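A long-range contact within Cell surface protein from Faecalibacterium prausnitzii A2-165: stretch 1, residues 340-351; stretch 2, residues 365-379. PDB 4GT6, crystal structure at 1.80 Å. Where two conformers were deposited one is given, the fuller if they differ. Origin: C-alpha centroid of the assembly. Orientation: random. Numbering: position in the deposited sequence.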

ATOM      1  N   ALA A 340      25.534 -15.656 -15.895  1.00 26.94           N
ATOM      2  CA  ALA A 340      26.951 -15.604 -15.520  1.00 27.08           C
ATOM      3  C   ALA A 340      27.020 -15.233 -14.038  1.00 28.73           C
ATOM      4  O   ALA A 340      26.473 -14.206 -13.640  1.00 26.59           O
ATOM      5  CB  ALA A 340      27.708 -14.605 -16.382  1.00 28.06           C
ATOM      6  N   ILE A 341      27.597 -16.118 -13.216  1.00 26.04           N
ATOM      7  CA  ILE A 341      27.706 -15.920 -11.767  1.00 24.02           C
ATOM      8  C   ILE A 341      29.188 -15.714 -11.384  1.00 27.08           C
ATOM      9  O   ILE A 341      30.006 -16.605 -11.635  1.00 27.71           O
ATOM     10  CB  ILE A 341      27.066 -17.117 -11.006  1.00 26.80           C
ATOM     11  CG1 ILE A 341      25.532 -17.199 -11.311  1.00 26.40           C
ATOM     12  CG2 ILE A 341      27.347 -17.008  -9.486  1.00 26.82           C
ATOM     13  CD1 ILE A 341      24.817 -18.450 -10.852  1.00 33.28           C
ATOM     14  N   PRO A 342      29.543 -14.559 -10.767  1.00 22.72           N
ATOM     15  CA  PRO A 342      30.939 -14.346 -10.367  1.00 21.88           C
ATOM     16  C   PRO A 342      31.284 -15.165  -9.122  1.00 26.17           C
ATOM     17  O   PRO A 342      30.384 -15.526  -8.347  1.00 23.92           O
ATOM     18  CB  PRO A 342      30.992 -12.842 -10.093  1.00 22.95           C
ATOM     19  CG  PRO A 342      29.615 -12.501  -9.608  1.00 26.80           C
ATOM     20  CD  PRO A 342      28.688 -13.403 -10.395  1.00 22.48           C
ATOM     21  N   SER A 343      32.588 -15.416  -8.900  1.00 24.15           N
ATOM     22  CA  SER A 343      33.048 -16.217  -7.761  1.00 24.90           C
ATOM     23  C   SER A 343      32.848 -15.482  -6.420  1.00 26.63           C
ATOM     24  O   SER A 343      32.916 -16.126  -5.371  1.00 26.08           O
ATOM     25  CB  SER A 343      34.507 -16.638  -7.937  1.00 29.87           C
ATOM     26  OG  SER A 343      35.342 -15.498  -8.052  1.00 37.14           O
ATOM     27  N   SER A 344      32.533 -14.162  -6.451  1.00 21.07           N
ATOM     28  CA  SER A 344      32.221 -13.417  -5.226  1.00 19.91           C
ATOM     29  C   SER A 344      30.869 -13.881  -4.606  1.00 22.50           C
ATOM     30  O   SER A 344      30.652 -13.651  -3.412  1.00 20.96           O
ATOM     31  CB  SER A 344      32.182 -11.909  -5.502  1.00 21.07           C
ATOM     32  OG  SER A 344      31.186 -11.590  -6.467  1.00 22.31           O
ATOM     33  N   VAL A 345      29.968 -14.545  -5.399  1.00 19.04           N
ATOM     34  CA  VAL A 345      28.662 -15.000  -4.881  1.00 19.15           C
ATOM     35  C   VAL A 345      28.873 -16.242  -3.990  1.00 23.86           C
ATOM     36  O   VAL A 345      29.290 -17.295  -4.487  1.00 25.28           O
ATOM     37  CB  VAL A 345      27.615 -15.277  -6.005  1.00 23.06           C
ATOM     38  CG1 VAL A 345      26.294 -15.738  -5.412  1.00 22.80           C
ATOM     39  CG2 VAL A 345      27.385 -14.048  -6.878  1.00 22.44           C
ATOM     40  N   THR A 346      28.569 -16.132  -2.686  1.00 19.90           N
ATOM     41  CA  THR A 346      28.791 -17.277  -1.777  1.00 20.97           C
ATOM     42  C   THR A 346      27.496 -17.798  -1.157  1.00 25.92           C
ATOM     43  O   THR A 346      27.531 -18.769  -0.383  1.00 26.43           O
ATOM     44  CB  THR A 346      29.786 -16.872  -0.675  1.00 27.98           C
ATOM     45  OG1 THR A 346      29.228 -15.792   0.077  1.00 27.21           O
ATOM     46  CG2 THR A 346      31.164 -16.486  -1.241  1.00 28.22           C
ATOM     47  N   LYS A 347      26.365 -17.147  -1.478  1.00 22.94           N
ATOM     48  CA  LYS A 347      25.047 -17.535  -0.973  0.50 22.91           C
ATOM     49  C   LYS A 347      24.008 -17.437  -2.081  1.00 25.41           C
ATOM     50  O   LYS A 347      23.811 -16.358  -2.654  1.00 22.29           O
ATOM     51  CB  LYS A 347      24.617 -16.678   0.242  0.50 25.22           C
ATOM     52  CG  LYS A 347      25.386 -16.967   1.526  0.50 38.93           C
ATOM     53  CD  LYS A 347      24.715 -16.338   2.739  0.50 51.62           C
ATOM     54  N   ILE A 348      23.354 -18.565  -2.378  1.00 22.41           N
ATOM     55  CA  ILE A 348      22.282 -18.696  -3.387  1.00 22.26           C
ATOM     56  C   ILE A 348      21.274 -19.715  -2.849  1.00 27.70           C
ATOM     57  O   ILE A 348      21.514 -20.916  -2.977  1.00 29.27           O
ATOM     58  CB  ILE A 348      22.737 -19.102  -4.843  1.00 25.20           C
ATOM     59  CG1 ILE A 348      23.897 -18.238  -5.398  1.00 24.31           C
ATOM     60  CG2 ILE A 348      21.527 -19.107  -5.813  1.00 26.00           C
ATOM     61  CD1 ILE A 348      24.580 -18.813  -6.660  1.00 26.48           C
ATOM     62  N   PRO A 349      20.143 -19.280  -2.253  1.00 25.68           N
ATOM     63  CA  PRO A 349      19.126 -20.260  -1.813  1.00 25.52           C
ATOM     64  C   PRO A 349      18.540 -20.995  -3.020  1.00 28.81           C
ATOM     65  O   PRO A 349      18.531 -20.435  -4.115  1.00 26.33           O
ATOM     66  CB  PRO A 349      18.060 -19.403  -1.114  1.00 26.91           C
ATOM     67  CG  PRO A 349      18.611 -18.046  -1.014  1.00 31.43           C
ATOM     68  CD  PRO A 349      19.686 -17.894  -2.033  1.00 26.67           C
ATOM     69  N   GLU A 350      18.052 -22.242  -2.831  1.00 27.58           N
ATOM     70  CA  GLU A 350      17.458 -23.041  -3.908  0.50 28.35           C
ATOM     71  C   GLU A 350      16.307 -22.283  -4.608  1.00 32.06           C
ATOM     72  O   GLU A 350      16.113 -22.426  -5.814  1.00 32.22           O
ATOM     73  CB  GLU A 350      16.949 -24.377  -3.346  0.50 31.24           C
ATOM     74  CG  GLU A 350      16.723 -25.450  -4.398  0.50 42.81           C
ATOM     75  CD  GLU A 350      16.033 -26.713  -3.915  0.50 60.96           C
ATOM     76  OE1 GLU A 350      16.013 -26.960  -2.686  0.50 50.45           O
ATOM     77  OE2 GLU A 350      15.511 -27.462  -4.772  0.50 51.02           O
ATOM     78  N   SER A 351      15.557 -21.451  -3.860  1.00 27.99           N
ATOM     79  CA  SER A 351      14.413 -20.734  -4.447  1.00 26.64           C
ATOM     80  C   SER A 351      14.830 -19.624  -5.438  1.00 27.78           C
ATOM     81  O   SER A 351      13.992 -19.189  -6.229  1.00 26.44           O
ATOM     82  CB  SER A 351      13.546 -20.126  -3.354  1.00 27.67           C
ATOM     83  OG  SER A 351      14.247 -19.035  -2.780  1.00 29.38           O
ATOM     84  N   SER A 365      32.577 -18.307 -12.906  1.00 42.63           N
ATOM     85  CA  SER A 365      33.980 -17.930 -13.067  1.00 45.68           C
ATOM     86  C   SER A 365      34.929 -18.596 -12.054  1.00 50.94           C
ATOM     87  O   SER A 365      36.144 -18.464 -12.201  1.00 54.75           O
ATOM     88  CB  SER A 365      34.129 -16.414 -13.010  1.00 50.83           C
ATOM     89  OG  SER A 365      33.544 -15.900 -11.827  1.00 62.65           O
ATOM     90  N   GLY A 366      34.389 -19.329 -11.085  1.00 45.11           N
ATOM     91  CA  GLY A 366      35.187 -20.030 -10.085  1.00 45.51           C
ATOM     92  C   GLY A 366      35.341 -21.519 -10.339  1.00 49.02           C
ATOM     93  O   GLY A 366      34.875 -22.033 -11.356  1.00 48.97           O
ATOM     94  N   SER A 367      35.987 -22.222  -9.402  1.00 46.19           N
ATOM     95  CA  SER A 367      36.233 -23.666  -9.486  1.00 47.61           C
ATOM     96  C   SER A 367      35.017 -24.479  -9.005  1.00 49.38           C
ATOM     97  O   SER A 367      34.107 -23.920  -8.387  1.00 46.31           O
ATOM     98  CB  SER A 367      37.468 -24.035  -8.669  1.00 52.99           C
ATOM     99  OG  SER A 367      37.223 -23.953  -7.273  1.00 59.69           O
ATOM    100  N   ARG A 368      35.018 -25.802  -9.275  1.00 47.04           N
ATOM    101  CA  ARG A 368      33.970 -26.741  -8.858  1.00 46.56           C
ATOM    102  C   ARG A 368      33.885 -26.783  -7.315  1.00 49.66           C
ATOM    103  O   ARG A 368      32.776 -26.851  -6.775  1.00 48.20           O
ATOM    104  CB  ARG A 368      34.231 -28.148  -9.457  1.00 50.22           C
ATOM    105  CG  ARG A 368      33.232 -29.266  -9.067  1.00 62.32           C
ATOM    106  CD  ARG A 368      31.759 -28.991  -9.382  1.00 68.66           C
ATOM    107  NE  ARG A 368      31.516 -28.780 -10.811  1.00 76.45           N
ATOM    108  CZ  ARG A 368      30.338 -28.448 -11.332  1.00 89.92           C
ATOM    109  NH1 ARG A 368      29.275 -28.298 -10.550  1.00 75.19           N
ATOM    110  NH2 ARG A 368      30.212 -28.267 -12.641  1.00 75.90           N
ATOM    111  N   SER A 369      35.058 -26.719  -6.625  1.00 47.02           N
ATOM    112  CA  SER A 369      35.147 -26.709  -5.160  0.50 46.31           C
ATOM    113  C   SER A 369      34.460 -25.451  -4.613  1.00 46.85           C
ATOM    114  O   SER A 369      33.640 -25.544  -3.693  1.00 45.59           O
ATOM    115  CB  SER A 369      36.604 -26.777  -4.710  0.50 51.42           C
ATOM    116  OG  SER A 369      36.722 -26.702  -3.298  0.50 59.22           O
ATOM    117  N   GLN A 370      34.764 -24.280  -5.216  1.00 40.91           N
ATOM    118  CA  GLN A 370      34.169 -22.991  -4.850  1.00 37.71           C
ATOM    119  C   GLN A 370      32.646 -23.047  -5.057  1.00 37.25           C
ATOM    120  O   GLN A 370      31.901 -22.613  -4.176  1.00 33.38           O
ATOM    121  CB  GLN A 370      34.789 -21.849  -5.669  1.00 38.60           C
ATOM    122  CG  GLN A 370      36.202 -21.460  -5.246  1.00 45.09           C
ATOM    123  CD  GLN A 370      36.690 -20.285  -6.059  1.00 60.50           C
ATOM    124  OE1 GLN A 370      37.021 -20.414  -7.240  1.00 55.60           O
ATOM    125  NE2 GLN A 370      36.711 -19.103  -5.461  1.00 49.77           N
ATOM    126  N   TRP A 371      32.190 -23.650  -6.191  1.00 34.20           N
ATOM    127  CA  TRP A 371      30.768 -23.817  -6.503  1.00 33.87           C
ATOM    128  C   TRP A 371      30.048 -24.611  -5.398  1.00 35.80           C
ATOM    129  O   TRP A 371      28.987 -24.194  -4.946  1.00 32.34           O
ATOM    130  CB  TRP A 371      30.578 -24.510  -7.868  1.00 34.14           C
ATOM    131  CG  TRP A 371      29.132 -24.666  -8.247  1.00 35.37           C
ATOM    132  CD1 TRP A 371      28.382 -25.805  -8.171  1.00 39.74           C
ATOM    133  CD2 TRP A 371      28.242 -23.626  -8.675  1.00 34.21           C
ATOM    134  NE1 TRP A 371      27.087 -25.545  -8.559  1.00 39.34           N
ATOM    135  CE2 TRP A 371      26.970 -24.212  -8.863  1.00 39.20           C
ATOM    136  CE3 TRP A 371      28.405 -22.259  -8.963  1.00 34.26           C
ATOM    137  CZ2 TRP A 371      25.864 -23.476  -9.311  1.00 38.32           C
ATOM    138  CZ3 TRP A 371      27.308 -21.526  -9.391  1.00 35.41           C
ATOM    139  CH2 TRP A 371      26.062 -22.138  -9.588  1.00 36.94           C
ATOM    140  N   ASN A 372      30.640 -25.747  -4.963  1.00 35.85           N
ATOM    141  CA  ASN A 372      30.087 -26.619  -3.925  1.00 37.10           C
ATOM    142  C   ASN A 372      30.046 -25.939  -2.544  1.00 41.53           C
ATOM    143  O   ASN A 372      29.203 -26.303  -1.721  1.00 43.02           O
ATOM    144  CB  ASN A 372      30.878 -27.927  -3.856  1.00 40.07           C
ATOM    145  CG  ASN A 372      30.674 -28.820  -5.060  1.00 61.00           C
ATOM    146  OD1 ASN A 372      29.615 -28.824  -5.698  1.00 47.67           O
ATOM    147  ND2 ASN A 372      31.676 -29.627  -5.381  1.00 59.40           N
ATOM    148  N   ALA A 373      30.931 -24.945  -2.305  1.00 36.66           N
ATOM    149  CA  ALA A 373      31.015 -24.186  -1.055  1.00 35.71           C
ATOM    150  C   ALA A 373      29.924 -23.080  -0.960  1.00 36.51           C
ATOM    151  O   ALA A 373      29.751 -22.497   0.110  1.00 35.67           O
ATOM    152  CB  ALA A 373      32.398 -23.574  -0.914  1.00 36.92           C
ATOM    153  N   ILE A 374      29.168 -22.823  -2.055  1.00 30.44           N
ATOM    154  CA  ILE A 374      28.093 -21.824  -2.048  1.00 28.82           C
ATOM    155  C   ILE A 374      26.980 -22.315  -1.112  1.00 34.56           C
ATOM    156  O   ILE A 374      26.503 -23.446  -1.250  1.00 34.58           O
ATOM    157  CB  ILE A 374      27.570 -21.520  -3.484  1.00 30.06           C
ATOM    158  CG1 ILE A 374      28.674 -20.835  -4.344  1.00 28.92           C
ATOM    159  CG2 ILE A 374      26.251 -20.688  -3.458  1.00 29.85           C
ATOM    160  CD1 ILE A 374      28.284 -20.569  -5.838  1.00 26.93           C
ATOM    161  N   SER A 375      26.596 -21.463  -0.156  1.00 32.02           N
ATOM    162  CA  SER A 375      25.557 -21.752   0.823  1.00 34.01           C
ATOM    163  C   SER A 375      24.173 -21.619   0.195  1.00 39.60           C
ATOM    164  O   SER A 375      23.916 -20.666  -0.546  1.00 36.12           O
ATOM    165  CB  SER A 375      25.695 -20.820   2.026  1.00 37.77           C
ATOM    166  OG  SER A 375      24.622 -20.960   2.943  1.00 45.79           O
ATOM    167  N   THR A 376      23.269 -22.563   0.512  1.00 41.22           N
ATOM    168  CA  THR A 376      21.891 -22.528   0.013  1.00 44.02           C
ATOM    169  C   THR A 376      20.921 -22.186   1.168  1.00 56.14           C
ATOM    170  O   THR A 376      19.718 -22.408   1.044  1.00 57.82           O
ATOM    171  CB  THR A 376      21.522 -23.848  -0.689  1.00 51.82           C
ATOM    172  OG1 THR A 376      21.729 -24.940   0.213  1.00 55.15           O
ATOM    173  CG2 THR A 376      22.291 -24.065  -1.985  1.00 44.52           C
ATOM    174  N   ASP A 377      21.441 -21.603   2.270  1.00 57.78           N
ATOM    175  CA  ASP A 377      20.643 -21.245   3.447  1.00 62.89           C
ATOM    176  C   ASP A 377      20.197 -19.782   3.477  1.00 71.96           C
ATOM    177  O   ASP A 377      21.033 -18.881   3.346  1.00 70.42           O
ATOM    178  N   SER A 378      18.869 -19.564   3.666  1.00 73.99           N
ATOM    179  CA  SER A 378      18.173 -18.269   3.795  1.00 76.43           C
ATOM    180  C   SER A 378      16.690 -18.500   4.107  1.00 86.72           C
ATOM    181  O   SER A 378      16.013 -19.242   3.386  1.00 86.44           O
ATOM    182  CB  SER A 378      18.328 -17.409   2.541  1.00 77.03           C
ATOM    183  N   GLY A 379      16.218 -17.868   5.183  1.00 88.72           N
ATOM    184  CA  GLY A 379      14.848 -17.976   5.682  1.00 94.23           C
ATOM    185  C   GLY A 379      13.768 -17.427   4.770  1.00100.38           C
ATOM    186  O   GLY A 379      13.698 -16.213   4.551  1.00 99.96           O
TER
HETATM  187  O   HOH W   1      34.499 -13.889 -10.812  0.50 22.86           O
HETATM  188  O   HOH W   2      17.605 -23.303  -0.111  1.00 50.98           O

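Which backbone bonds tie the stretches together? Around the single bridge pairing Lys 347 with Ser 375, Ser 375 N donates to Thr 346 O at 2.9 Å and Ile 348 N donates to Ser 375 O at 2.8 Å, both nearly straight. Farther back, Ser 365 N reaches Ile 341 O at 3.3 Å, a weak bond. The CA-to-CB bond of Lys 347 points away overall, yet its CG still comes within 3.9 Å of Ser 375 CB.

What is packed between them? Ile 374 has the largest area covered, 70 Å²; its CG2 lies 3.9 Å from Ile 348 CG1, so two branched aliphatic chains close over the bridge. Ile 341 CD1 meets the edge of the Trp 371 ring, 4.1 Å from CH2, and Pro 349 CG rests 3.6 Å from Ser 378 CB.

How does water help? One water accepts from Ser 343 N at 3.1 Å and bonds Ser 365 OG at 2.4 Å. Another accepts from Glu 350 N at 3.0 Å and donates to Thr 376 O at 2.6 Å, spanning a gap the backbones leave open.

Why does glycine suit position 366? A CB there would clash with Gln 370 OE1 and sit tightly against Ser 343 CB. Gln 370 OE1 accepts from Ser 367 N at 3.0 Å, while Ser 367 OG caps the helix by accepting from Gln 370 N at 3.2 Å.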